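Local coordinates for protein type II restriction enzyme NgoMIV (Neisseria gonorrhoeae, PDB 1FIU) that cleaves double-stranded DNA at the sequence 5'-GCCGGC-3' after the first G, working as a homotetrameric, magnesium-dependent type II restriction endonuclease, at residues L103-Y108 / I137-I142; C186-R191 / V219-T224; I238-H243 / R273-S278. All blocks are in the same frame, centred on the assembly; numbering follows the deposited sequence.

Overall arrangement
The three interactions follow one another along the chain and all reach one mixed sheet. Interactions 1 and 2 meet at the active site, where D140 OD2 lies 2.8 Å from C186 N, probably a hydrogen bond, and both residues bind the magnesium ion of chain Q beside the cleaved DNA. Interaction 2 passes on to interaction 3 through the next strand pair: T220 N and Y242 O are 3.0 Å apart and E222 O and H243 NE2 2.8 Å, both probable hydrogen bonds. The centres of interactions 2 and 3 lie about 11 Å apart, those of interactions 1 and 3 about 21 Å, and the latter two do not touch. Interaction 3 lies toward the far edge of the sheet.

Interaction 1. Residues L103-Y108 / I137-I142; sequences LEIARY and ITPDII. With MG (magnesium ion), chain N; MG (magnesium ion), chain Q; nucleotides of chain D.
I105 presses its two branches on different partners: CD1 meets I137 CG1 at 3.2 Å, and CG2 meets P139 CD at 3.6 Å, each pair of side chains crossing at about a right angle. The contact lays the 3-10 turn 105-107 against the lead-in to strand 141-145 of a PD-(D/E)XK nuclease fold, where P139 and D140 supply the PD of the family motif. I137 chi1, at -27°, lies off any staggered position, though whether the short I105-I137 approach reflects real strain is doubtful. Next to the packed proline, D140 bridges both metals: OD1 binds the magnesium ion of chain N at 2.1 Å, and OD2 that of chain Q at 2.2 Å. OP2 of the DC1 phosphate joins the same two ions, and C186 O completes part of the chain Q site. On the side away from the metals, Y108 and I142 reach toward each other tip to tip, I142 CD1 standing 3.6 Å from Y108 CE1. E104 steadies that tyrosine: OE2 takes salt bridges from K95 and from R107 NH2, the latter's hydrogen bond weak, and, nearly along its C-O axis, the hydroxyl OH of Y108 at 2.7 Å.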
loop_
_atom_site.group_PDB
_atom_site.type_symbol
_atom_site.label_atom_id
_atom_site.label_comp_id
_atom_site.label_asym_id
_atom_site.label_seq_id
_atom_site.Cartn_x
_atom_site.Cartn_y
_atom_site.Cartn_z
ATOM N N LEU I 103 -5.390 -0.430 22.130
ATOM C CA LEU I 103 -4.830 -1.771 22.009
ATOM C C LEU I 103 -5.877 -2.872 22.203
ATOM O O LEU I 103 -5.528 -4.022 22.466
ATOM C CB LEU I 103 -3.672 -1.982 22.995
ATOM C CG LEU I 103 -2.339 -1.281 22.687
ATOM C CD1 LEU I 103 -1.286 -1.747 23.697
ATOM C CD2 LEU I 103 -1.882 -1.597 21.260
ATOM N N GLU I 104 -7.158 -2.523 22.083
ATOM C CA GLU I 104 -8.217 -3.524 22.200
ATOM C C GLU I 104 -7.985 -4.561 21.093
ATOM O O GLU I 104 -8.145 -5.759 21.329
ATOM C CB GLU I 104 -9.599 -2.878 22.019
ATOM C CG GLU I 104 -10.778 -3.850 21.752
ATOM C CD GLU I 104 -11.139 -4.729 22.942
ATOM O OE1 GLU I 104 -10.793 -4.367 24.091
ATOM O OE2 GLU I 104 -11.789 -5.783 22.740
ATOM N N ILE I 105 -7.597 -4.109 19.899
ATOM C CA ILE I 105 -7.372 -5.068 18.816
ATOM C C ILE I 105 -6.226 -6.026 19.090
ATOM O O ILE I 105 -6.182 -7.088 18.473
ATOM C CB ILE I 105 -7.082 -4.446 17.411
ATOM C CG1 ILE I 105 -5.885 -3.509 17.482
ATOM C CG2 ILE I 105 -8.329 -3.800 16.841
ATOM C CD1 ILE I 105 -5.344 -3.173 16.122
ATOM N N ALA I 106 -5.308 -5.664 19.993
ATOM C CA ALA I 106 -4.197 -6.572 20.301
ATOM C C ALA I 106 -4.658 -7.743 21.159
ATOM O O ALA I 106 -3.870 -8.646 21.455
ATOM C CB ALA I 106 -3.042 -5.835 20.992
ATOM N N ARG I 107 -5.925 -7.742 21.559
ATOM C CA ARG I 107 -6.434 -8.871 22.324
ATOM C C ARG I 107 -6.814 -9.992 21.357
ATOM O O ARG I 107 -7.165 -11.091 21.787
ATOM C CB ARG I 107 -7.668 -8.470 23.140
ATOM C CG ARG I 107 -7.409 -7.260 24.026
ATOM C CD ARG I 107 -8.347 -7.185 25.219
ATOM N NE ARG I 107 -9.755 -7.194 24.854
ATOM C CZ ARG I 107 -10.739 -7.025 25.733
ATOM N NH1 ARG I 107 -10.453 -6.837 27.013
ATOM N NH2 ARG I 107 -12.003 -7.034 25.337
ATOM N N TYR I 108 -6.717 -9.719 20.053
ATOM C CA TYR I 108 -7.088 -10.705 19.041
ATOM C C TYR I 108 -5.880 -11.209 18.286
ATOM O O TYR I 108 -4.893 -10.506 18.075
ATOM C CB TYR I 108 -8.143 -10.110 18.103
ATOM C CG TYR I 108 -9.287 -9.613 18.942
ATOM C CD1 TYR I 108 -9.433 -8.264 19.211
ATOM C CD2 TYR I 108 -10.100 -10.517 19.625
ATOM C CE1 TYR I 108 -10.367 -7.811 20.172
ATOM C CE2 TYR I 108 -11.022 -10.088 20.578
ATOM C CZ TYR I 108 -11.144 -8.733 20.850
ATOM O OH TYR I 108 -12.012 -8.308 21.836
ATOM N N ILE I 137 -5.147 0.806 16.414
ATOM C CA ILE I 137 -6.405 0.790 15.677
ATOM C C ILE I 137 -7.524 0.522 16.678
ATOM O O ILE I 137 -7.393 -0.342 17.550
ATOM C CB ILE I 137 -6.380 -0.332 14.615
ATOM C CG1 ILE I 137 -4.924 -0.606 14.209
ATOM C CG2 ILE I 137 -7.192 0.088 13.376
ATOM C CD1 ILE I 137 -4.744 -1.746 13.240
ATOM N N THR I 138 -8.614 1.268 16.567
ATOM C CA THR I 138 -9.740 1.104 17.484
ATOM C C THR I 138 -11.048 1.143 16.698
ATOM O O THR I 138 -11.662 2.207 16.571
ATOM C CB THR I 138 -9.766 2.244 18.535
ATOM O OG1 THR I 138 -8.492 2.319 19.195
ATOM C CG2 THR I 138 -10.860 1.988 19.571
ATOM N N PRO I 139 -11.487 -0.006 16.155
ATOM C CA PRO I 139 -12.739 -0.017 15.388
ATOM C C PRO I 139 -13.915 0.408 16.246
ATOM O O PRO I 139 -13.852 0.334 17.467
ATOM C CB PRO I 139 -12.864 -1.469 14.920
ATOM C CG PRO I 139 -11.403 -1.973 14.925
ATOM C CD PRO I 139 -10.887 -1.346 16.199
ATOM N N ASP I 140 -14.990 0.870 15.619
ATOM C CA ASP I 140 -16.173 1.288 16.375
ATOM C C ASP I 140 -16.873 0.066 16.968
ATOM O O ASP I 140 -17.274 0.070 18.137
ATOM C CB ASP I 140 -17.158 2.024 15.452
ATOM C CG ASP I 140 -16.614 3.329 14.958
ATOM O OD1 ASP I 140 -15.632 3.808 15.560
ATOM O OD2 ASP I 140 -17.182 3.889 13.982
ATOM N N ILE I 141 -17.029 -0.960 16.137
ATOM C CA ILE I 141 -17.682 -2.215 16.506
ATOM C C ILE I 141 -16.826 -3.360 15.999
ATOM O O ILE I 141 -16.290 -3.301 14.909
ATOM C CB ILE I 141 -19.069 -2.375 15.806
ATOM C CG1 ILE I 141 -20.035 -1.287 16.290
ATOM C CG2 ILE I 141 -19.675 -3.764 16.088
ATOM C CD1 ILE I 141 -21.300 -1.211 15.444
ATOM N N ILE I 142 -16.703 -4.412 16.795
ATOM C CA ILE I 142 -15.954 -5.557 16.322
ATOM C C ILE I 142 -16.783 -6.814 16.503
ATOM O O ILE I 142 -17.665 -6.877 17.378
ATOM C CB ILE I 142 -14.586 -5.778 17.068
ATOM C CG1 ILE I 142 -14.813 -5.970 18.573
ATOM C CG2 ILE I 142 -13.623 -4.654 16.743
ATOM C CD1 ILE I 142 -13.512 -6.231 19.373
HETATM MG MG MG N . -14.030 5.180 15.138
HETATM MG MG MG Q . -17.184 5.999 13.433
ATOM O OP3 DC D 1 -13.571 8.036 15.425
ATOM P P DC D 1 -14.887 8.083 14.687
ATOM O OP1 DC D 1 -14.798 8.739 13.320
ATOM O OP2 DC D 1 -15.619 6.762 14.677
ATOM O "O5'" DC D 1 -15.851 9.078 15.548
ATOM C "C5'" DC D 1 -16.729 8.552 16.544
ATOM C "C4'" DC D 1 -17.757 9.587 16.930
ATOM O "O4'" DC D 1 -17.092 10.608 17.723
ATOM C "C3'" DC D 1 -18.365 10.335 15.750
ATOM O "O3'" DC D 1 -19.584 9.763 15.345
ATOM C "C2'" DC D 1 -18.572 11.756 16.262
ATOM C "C1'" DC D 1 -17.639 11.903 17.445
ATOM N N1 DC D 1 -16.510 12.796 17.082
ATOM C C2 DC D 1 -16.609 14.149 17.375
ATOM O O2 DC D 1 -17.656 14.565 17.876
ATOM N N3 DC D 1 -15.560 14.976 17.099
ATOM C C4 DC D 1 -14.457 14.485 16.526
ATOM N N4 DC D 1 -13.448 15.330 16.277
ATOM C C5 DC D 1 -14.339 13.102 16.186
ATOM C C6 DC D 1 -15.383 12.302 16.476
HETATM O O HOH W 1 -12.568 3.402 14.828
HETATM O O HOH W 2 -11.985 6.096 14.638
HETATM O O HOH W 3 -13.747 5.462 17.296
HETATM O O HOH W 4 -17.238 7.985 12.588
HETATM O O HOH W 5 -18.721 6.256 15.028
#

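Interaction 2. Residues C186-R191 / V219-T224; sequences CKWTIR and VTAEPT. With MG (magnesium ion), chain Q; ACY (acetic acid), chain R; nucleotides of chain D.
K187 O takes two donors where the strands end: T220 OG1 at 2.8 Å, tilted 27° from the carbonyl plane, and A221 N at 3.2 Å within it. The hydroxyl thus adds a second bond to the one that the parallel ladder provides. Lying anti to its own backbone N (chi1 -170°), OG1 also accepts from E222 N, which makes an ST turn. Beyond it E222 works through both carboxylate oxygens: OE2 receives I190 N at 3.1 Å in a nearly straight bond of 166°, while OE1 is approached by T224 N and T224 OG1 from opposite faces of its plane. I190 crosses E222 and T220 at about a right angle, its CD1 lying beside E222 CB and T220 OG1. On the other flank W188 CE3 packs on A221 CB at 3.5 Å.

The 186-191 side of this junction meets the DNA. W188 N donates to OP1 of DC2 at 2.7 Å, and R191 reads the major-groove edge of DG4, NE to O6 at 2.8 Å and NH2 to N7 at 3.0 Å. C186 O binds the magnesium ion of chain Q; K187, at the position of the PD-(D/E)XK lysine, sends NZ to N197 OD1, a metal-bound water and an oxygen of an acetate probably carried over from the crystallisation.

Strands 179-187 and 215-220 belong to one beta-alpha-beta unit with helix 197-208; helix 62-81 packs on C186 and V219, and helix 225-232 on I190 and E222.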
loop_
_atom_site.group_PDB
_atom_site.type_symbol
_atom_site.label_atom_id
_atom_site.label_comp_id
_atom_site.label_asym_id
_atom_site.label_seq_id
_atom_site.Cartn_x
_atom_site.Cartn_y
_atom_site.Cartn_z
ATOM N N CYS I 186 -18.790 2.968 11.941
ATOM C CA CYS I 186 -20.097 3.631 11.792
ATOM C C CYS I 186 -19.917 5.136 11.623
ATOM O O CYS I 186 -19.052 5.742 12.249
ATOM C CB CYS I 186 -20.963 3.415 13.050
ATOM S SG CYS I 186 -21.353 1.710 13.423
ATOM N N LYS I 187 -20.751 5.730 10.776
ATOM C CA LYS I 187 -20.732 7.179 10.585
ATOM C C LYS I 187 -22.189 7.626 10.456
ATOM O O LYS I 187 -22.849 7.293 9.477
ATOM C CB LYS I 187 -19.941 7.537 9.331
ATOM C CG LYS I 187 -18.470 7.140 9.470
ATOM C CD LYS I 187 -17.594 7.649 8.320
ATOM C CE LYS I 187 -16.103 7.374 8.594
ATOM N NZ LYS I 187 -15.675 8.010 9.881
ATOM N N TRP I 188 -22.700 8.343 11.461
ATOM C CA TRP I 188 -24.102 8.790 11.442
ATOM C C TRP I 188 -24.308 9.676 10.211
ATOM O O TRP I 188 -25.291 9.519 9.462
ATOM C CB TRP I 188 -24.406 9.536 12.746
ATOM C CG TRP I 188 -25.767 10.198 12.788
ATOM C CD1 TRP I 188 -26.015 11.527 12.955
ATOM C CD2 TRP I 188 -27.047 9.561 12.638
ATOM N NE1 TRP I 188 -27.375 11.765 12.912
ATOM C CE2 TRP I 188 -28.031 10.581 12.720
ATOM C CE3 TRP I 188 -27.454 8.237 12.438
ATOM C CZ2 TRP I 188 -29.403 10.309 12.604
ATOM C CZ3 TRP I 188 -28.815 7.964 12.321
ATOM C CH2 TRP I 188 -29.776 9.007 12.405
ATOM N N THR I 189 -23.381 10.608 10.022
ATOM C CA THR I 189 -23.374 11.464 8.823
ATOM C C THR I 189 -21.930 11.514 8.342
ATOM O O THR I 189 -21.006 11.120 9.061
ATOM C CB THR I 189 -23.814 12.914 9.106
ATOM O OG1 THR I 189 -22.903 13.520 10.018
ATOM C CG2 THR I 189 -25.240 12.934 9.682
ATOM N N ILE I 190 -21.726 12.064 7.146
ATOM C CA ILE I 190 -20.398 12.149 6.566
ATOM C C ILE I 190 -20.029 13.562 6.077
ATOM O O ILE I 190 -20.910 14.314 5.659
ATOM C CB ILE I 190 -20.318 11.208 5.310
ATOM C CG1 ILE I 190 -20.321 9.736 5.745
ATOM C CG2 ILE I 190 -19.091 11.593 4.427
ATOM C CD1 ILE I 190 -20.452 8.759 4.555
ATOM N N ARG I 191 -18.753 13.923 6.221
ATOM C CA ARG I 191 -18.184 15.102 5.568
ATOM C C ARG I 191 -17.002 14.385 4.890
ATOM O O ARG I 191 -16.358 13.503 5.513
ATOM C CB ARG I 191 -17.690 16.190 6.517
ATOM C CG ARG I 191 -18.837 16.987 7.161
ATOM C CD ARG I 191 -19.721 17.658 6.138
ATOM N NE ARG I 191 -20.750 18.457 6.806
ATOM C CZ ARG I 191 -21.958 18.027 7.164
ATOM N NH1 ARG I 191 -22.356 16.773 6.931
ATOM N NH2 ARG I 191 -22.784 18.870 7.783
ATOM N N VAL I 219 -20.798 1.444 8.012
ATOM C CA VAL I 219 -22.272 1.562 8.000
ATOM C C VAL I 219 -22.548 3.053 8.199
ATOM O O VAL I 219 -21.954 3.684 9.060
ATOM C CB VAL I 219 -22.926 0.772 9.164
ATOM C CG1 VAL I 219 -24.466 1.040 9.181
ATOM C CG2 VAL I 219 -22.649 -0.730 8.986
ATOM N N THR I 220 -23.457 3.617 7.409
ATOM C CA THR I 220 -23.710 5.047 7.521
ATOM C C THR I 220 -25.178 5.424 7.352
ATOM O O THR I 220 -25.947 4.697 6.717
ATOM C CB THR I 220 -22.850 5.815 6.451
ATOM O OG1 THR I 220 -22.916 7.226 6.692
ATOM C CG2 THR I 220 -23.347 5.510 5.029
ATOM N N ALA I 221 -25.563 6.562 7.941
ATOM C CA ALA I 221 -26.923 7.059 7.764
ATOM C C ALA I 221 -26.861 8.345 6.935
ATOM O O ALA I 221 -27.845 9.076 6.854
ATOM C CB ALA I 221 -27.600 7.316 9.101
ATOM N N GLU I 222 -25.713 8.615 6.311
ATOM C CA GLU I 222 -25.581 9.822 5.468
ATOM C C GLU I 222 -26.626 9.767 4.344
ATOM O O GLU I 222 -26.708 8.784 3.595
ATOM C CB GLU I 222 -24.157 9.904 4.892
ATOM C CG GLU I 222 -24.002 10.952 3.766
ATOM C CD GLU I 222 -24.399 12.349 4.218
ATOM O OE1 GLU I 222 -24.959 13.094 3.383
ATOM O OE2 GLU I 222 -24.147 12.712 5.393
ATOM N N PRO I 223 -27.416 10.845 4.163
ATOM C CA PRO I 223 -28.424 10.777 3.098
ATOM C C PRO I 223 -27.975 11.006 1.653
ATOM O O PRO I 223 -28.612 10.510 0.716
ATOM C CB PRO I 223 -29.459 11.833 3.538
ATOM C CG PRO I 223 -28.615 12.858 4.203
ATOM C CD PRO I 223 -27.637 12.009 5.039
ATOM N N THR I 224 -26.884 11.734 1.456
ATOM C CA THR I 224 -26.479 12.034 0.086
ATOM C C THR I 224 -25.493 11.099 -0.601
ATOM O O THR I 224 -24.463 10.747 -0.033
ATOM C CB THR I 224 -25.915 13.479 -0.033
ATOM O OG1 THR I 224 -24.681 13.606 0.690
ATOM C CG2 THR I 224 -26.928 14.483 0.512
HETATM MG MG MG Q . -17.184 5.999 13.433
HETATM C C ACY R . -14.592 5.147 11.925
HETATM O O ACY R . -15.798 5.604 11.632
HETATM O OXT ACY R . -14.162 4.872 13.055
HETATM C CH3 ACY R . -13.665 4.928 10.739
ATOM P P DC D 2 -20.082 9.963 13.835
ATOM O OP1 DC D 2 -21.207 9.038 13.638
ATOM O OP2 DC D 2 -18.940 9.965 12.876
ATOM O "O5'" DC D 2 -20.643 11.452 13.843
ATOM C "C5'" DC D 2 -21.704 11.788 14.720
ATOM C "C4'" DC D 2 -22.056 13.254 14.596
ATOM O "O4'" DC D 2 -20.952 14.078 15.019
ATOM C "C3'" DC D 2 -22.475 13.735 13.202
ATOM O "O3'" DC D 2 -23.770 14.368 13.382
ATOM C "C2'" DC D 2 -21.298 14.594 12.745
ATOM C "C1'" DC D 2 -20.658 15.072 14.038
ATOM N N1 DC D 2 -19.194 15.214 13.978
ATOM C C2 DC D 2 -18.613 16.488 14.142
ATOM O O2 DC D 2 -19.367 17.471 14.420
ATOM N N3 DC D 2 -17.260 16.628 14.008
ATOM C C4 DC D 2 -16.490 15.543 13.750
ATOM N N4 DC D 2 -15.153 15.723 13.603
ATOM C C5 DC D 2 -17.050 14.239 13.635
ATOM C C6 DC D 2 -18.398 14.113 13.747
ATOM P P DG D 4 -26.039 21.563 12.394
ATOM O OP1 DG D 4 -27.164 22.173 13.156
ATOM O OP2 DG D 4 -26.309 20.869 11.119
ATOM O "O5'" DG D 4 -24.971 22.701 12.125
ATOM C "C5'" DG D 4 -24.351 23.349 13.227
ATOM C "C4'" DG D 4 -23.370 24.385 12.735
ATOM O "O4'" DG D 4 -22.225 23.728 12.122
ATOM C "C3'" DG D 4 -23.921 25.368 11.697
ATOM O "O3'" DG D 4 -23.448 26.672 12.053
ATOM C "C2'" DG D 4 -23.307 24.883 10.387
ATOM C "C1'" DG D 4 -21.974 24.298 10.840
ATOM N N9 DG D 4 -21.478 23.226 9.983
ATOM C C8 DG D 4 -22.194 22.144 9.525
ATOM N N7 DG D 4 -21.476 21.325 8.804
ATOM C C5 DG D 4 -20.216 21.905 8.777
ATOM C C6 DG D 4 -19.026 21.478 8.138
ATOM O O6 DG D 4 -18.845 20.456 7.471
ATOM N N1 DG D 4 -17.979 22.374 8.343
ATOM C C2 DG D 4 -18.056 23.513 9.086
ATOM N N2 DG D 4 -16.913 24.230 9.197
ATOM N N3 DG D 4 -19.174 23.925 9.693
ATOM C C4 DG D 4 -20.204 23.083 9.491
HETATM O O HOH W 4 -17.238 7.985 12.588
HETATM O O HOH W 5 -18.721 6.256 15.028
#

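Interaction 3. Residues I238-H243 / R273-S278; sequences IDCVYH and RLKDIS
R273 folds its side chain back across the contact and places two guanidinium nitrogens on consecutive carbonyls, NH2 on I238 O at 2.8 Å and NH1 on D239 O at 2.9 Å. The two segments carry adjacent parallel strands, 240-243 and 274-276, joined by a crossover through helices 246-256 and 259-270; strand 274-276 is the outermost on this side of the sheet within the chain. The axes of these short strands cross at 39°. Bends at chi2 and chi3 turn the arginine chain back, and both acceptors lie close to the guanidinium plane. The same residue also enters the ladder, its O accepting from V241 N, before K275 N bonds to V241 O and H243 N to K275 O at 2.8 Å; the last link, I277 N to H243 O, is weak.

Side chains divide between two faces. On one, V241 and L274 cross obliquely, CG1 meeting CD1 at 3.7 Å, under helices 225-232 and 246-256. On the other, Y242 and K275 run side by side and point the same way. Matching first torsions (chi1 -63° and -62°) leave each CG anti to its carbonyl carbon, and the extended lysine lays its CD 3.9 Å from Y242 CE2. Both polar ends converge on D283, the hydroxyl by a hydrogen bond and NZ by a salt bridge; NZ also reaches Y167 O of a second subunit. C240 SG flanks the lysine chain at CG, while D276 O comes to the ring edge of Y242, 3.3 Å from CD2. D276 then closes an Asx turn: S278 N approaches OD2 from above the carboxylate plane, and S278 OG takes the anti lone pair of OD2 at 2.8 Å.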
loop_
_atom_site.group_PDB
_atom_site.type_symbol
_atom_site.label_atom_id
_atom_site.label_comp_id
_atom_site.label_asym_id
_atom_site.label_seq_id
_atom_site.Cartn_x
_atom_site.Cartn_y
_atom_site.Cartn_z
ATOM N N ILE I 238 -11.618 -0.461 2.172
ATOM C CA ILE I 238 -12.962 -0.783 2.617
ATOM C C ILE I 238 -13.598 -1.866 1.755
ATOM O O ILE I 238 -13.677 -1.735 0.511
ATOM C CB ILE I 238 -13.836 0.514 2.556
ATOM C CG1 ILE I 238 -13.167 1.628 3.368
ATOM C CG2 ILE I 238 -15.257 0.247 3.027
ATOM C CD1 ILE I 238 -12.862 1.295 4.776
ATOM N N ASP I 239 -14.070 -2.936 2.392
ATOM C CA ASP I 239 -14.697 -4.027 1.638
ATOM C C ASP I 239 -15.976 -3.580 0.929
ATOM O O ASP I 239 -16.186 -3.895 -0.246
ATOM C CB ASP I 239 -15.083 -5.199 2.552
ATOM C CG ASP I 239 -13.882 -5.868 3.224
ATOM O OD1 ASP I 239 -12.732 -5.504 2.942
ATOM O OD2 ASP I 239 -14.128 -6.761 4.047
ATOM N N CYS I 240 -16.840 -2.896 1.676
ATOM C CA CYS I 240 -18.130 -2.431 1.169
ATOM C C CYS I 240 -18.745 -1.473 2.194
ATOM O O CYS I 240 -18.402 -1.520 3.375
ATOM C CB CYS I 240 -19.063 -3.628 0.970
ATOM S SG CYS I 240 -20.568 -3.225 -0.038
ATOM N N VAL I 241 -19.644 -0.599 1.736
ATOM C CA VAL I 241 -20.336 0.337 2.620
ATOM C C VAL I 241 -21.800 -0.084 2.679
ATOM O O VAL I 241 -22.360 -0.567 1.689
ATOM C CB VAL I 241 -20.201 1.791 2.088
ATOM C CG1 VAL I 241 -21.061 2.771 2.899
ATOM C CG2 VAL I 241 -18.751 2.225 2.190
ATOM N N TYR I 242 -22.422 0.080 3.838
ATOM C CA TYR I 242 -23.815 -0.315 4.018
ATOM C C TYR I 242 -24.625 0.882 4.501
ATOM O O TYR I 242 -24.234 1.534 5.457
ATOM C CB TYR I 242 -23.900 -1.449 5.046
ATOM C CG TYR I 242 -23.169 -2.685 4.562
ATOM C CD1 TYR I 242 -21.772 -2.755 4.605
ATOM C CD2 TYR I 242 -23.876 -3.761 4.019
ATOM C CE1 TYR I 242 -21.083 -3.889 4.104
ATOM C CE2 TYR I 242 -23.200 -4.896 3.519
ATOM C CZ TYR I 242 -21.801 -4.945 3.565
ATOM O OH TYR I 242 -21.153 -6.049 3.050
ATOM N N HIS I 243 -25.739 1.166 3.816
ATOM C CA HIS I 243 -26.581 2.309 4.146
ATOM C C HIS I 243 -27.704 1.888 5.094
ATOM O O HIS I 243 -28.320 0.825 4.910
ATOM C CB HIS I 243 -27.186 2.910 2.854
ATOM C CG HIS I 243 -27.781 4.277 3.048
ATOM N ND1 HIS I 243 -29.121 4.483 3.300
ATOM C CD2 HIS I 243 -27.193 5.495 3.113
ATOM C CE1 HIS I 243 -29.334 5.773 3.517
ATOM N NE2 HIS I 243 -28.180 6.411 3.409
ATOM N N ARG I 273 -20.252 -1.376 -4.221
ATOM C CA ARG I 273 -19.578 -0.560 -3.199
ATOM C C ARG I 273 -20.555 -0.122 -2.128
ATOM O O ARG I 273 -20.149 0.337 -1.065
ATOM C CB ARG I 273 -18.933 0.714 -3.767
ATOM C CG ARG I 273 -18.048 0.524 -4.997
ATOM C CD ARG I 273 -17.013 -0.588 -4.793
ATOM N NE ARG I 273 -16.029 -0.280 -3.750
ATOM C CZ ARG I 273 -15.765 -1.081 -2.715
ATOM N NH1 ARG I 273 -16.425 -2.226 -2.575
ATOM N NH2 ARG I 273 -14.803 -0.758 -1.851
ATOM N N LEU I 274 -21.845 -0.265 -2.418
ATOM C CA LEU I 274 -22.898 0.147 -1.492
ATOM C C LEU I 274 -24.067 -0.843 -1.450
ATOM O O LEU I 274 -24.579 -1.271 -2.499
ATOM C CB LEU I 274 -23.419 1.551 -1.897
ATOM C CG LEU I 274 -24.462 2.158 -0.967
ATOM C CD1 LEU I 274 -23.856 2.371 0.446
ATOM C CD2 LEU I 274 -24.957 3.487 -1.564
ATOM N N LYS I 275 -24.483 -1.221 -0.237
ATOM C CA LYS I 275 -25.589 -2.145 -0.037
ATOM C C LYS I 275 -26.481 -1.631 1.095
ATOM O O LYS I 275 -26.261 -0.536 1.608
ATOM C CB LYS I 275 -25.058 -3.547 0.316
ATOM C CG LYS I 275 -24.188 -4.183 -0.779
ATOM C CD LYS I 275 -23.673 -5.562 -0.339
ATOM C CE LYS I 275 -22.725 -6.185 -1.377
ATOM N NZ LYS I 275 -22.506 -7.655 -1.051
ATOM N N ASP I 276 -27.482 -2.422 1.476
ATOM C CA ASP I 276 -28.395 -2.031 2.544
ATOM C C ASP I 276 -27.911 -2.632 3.870
ATOM O O ASP I 276 -27.207 -3.645 3.860
ATOM C CB ASP I 276 -29.795 -2.589 2.286
ATOM C CG ASP I 276 -30.788 -2.166 3.350
ATOM O OD1 ASP I 276 -31.024 -0.948 3.487
ATOM O OD2 ASP I 276 -31.331 -3.035 4.047
ATOM N N ILE I 277 -28.313 -2.031 4.989
ATOM C CA ILE I 277 -27.933 -2.555 6.316
ATOM C C ILE I 277 -28.328 -4.055 6.419
ATOM O O ILE I 277 -27.613 -4.849 7.038
ATOM C CB ILE I 277 -28.631 -1.724 7.463
ATOM C CG1 ILE I 277 -28.267 -2.260 8.851
ATOM C CG2 ILE I 277 -30.143 -1.750 7.297
ATOM C CD1 ILE I 277 -26.842 -2.107 9.196
ATOM N N SER I 278 -29.438 -4.454 5.781
ATOM C CA SER I 278 -29.888 -5.851 5.847
ATOM C C SER I 278 -28.973 -6.847 5.121
ATOM O O SER I 278 -29.082 -8.058 5.314
ATOM C CB SER I 278 -31.345 -5.996 5.302
ATOM O OG SER I 278 -31.407 -5.831 3.902
#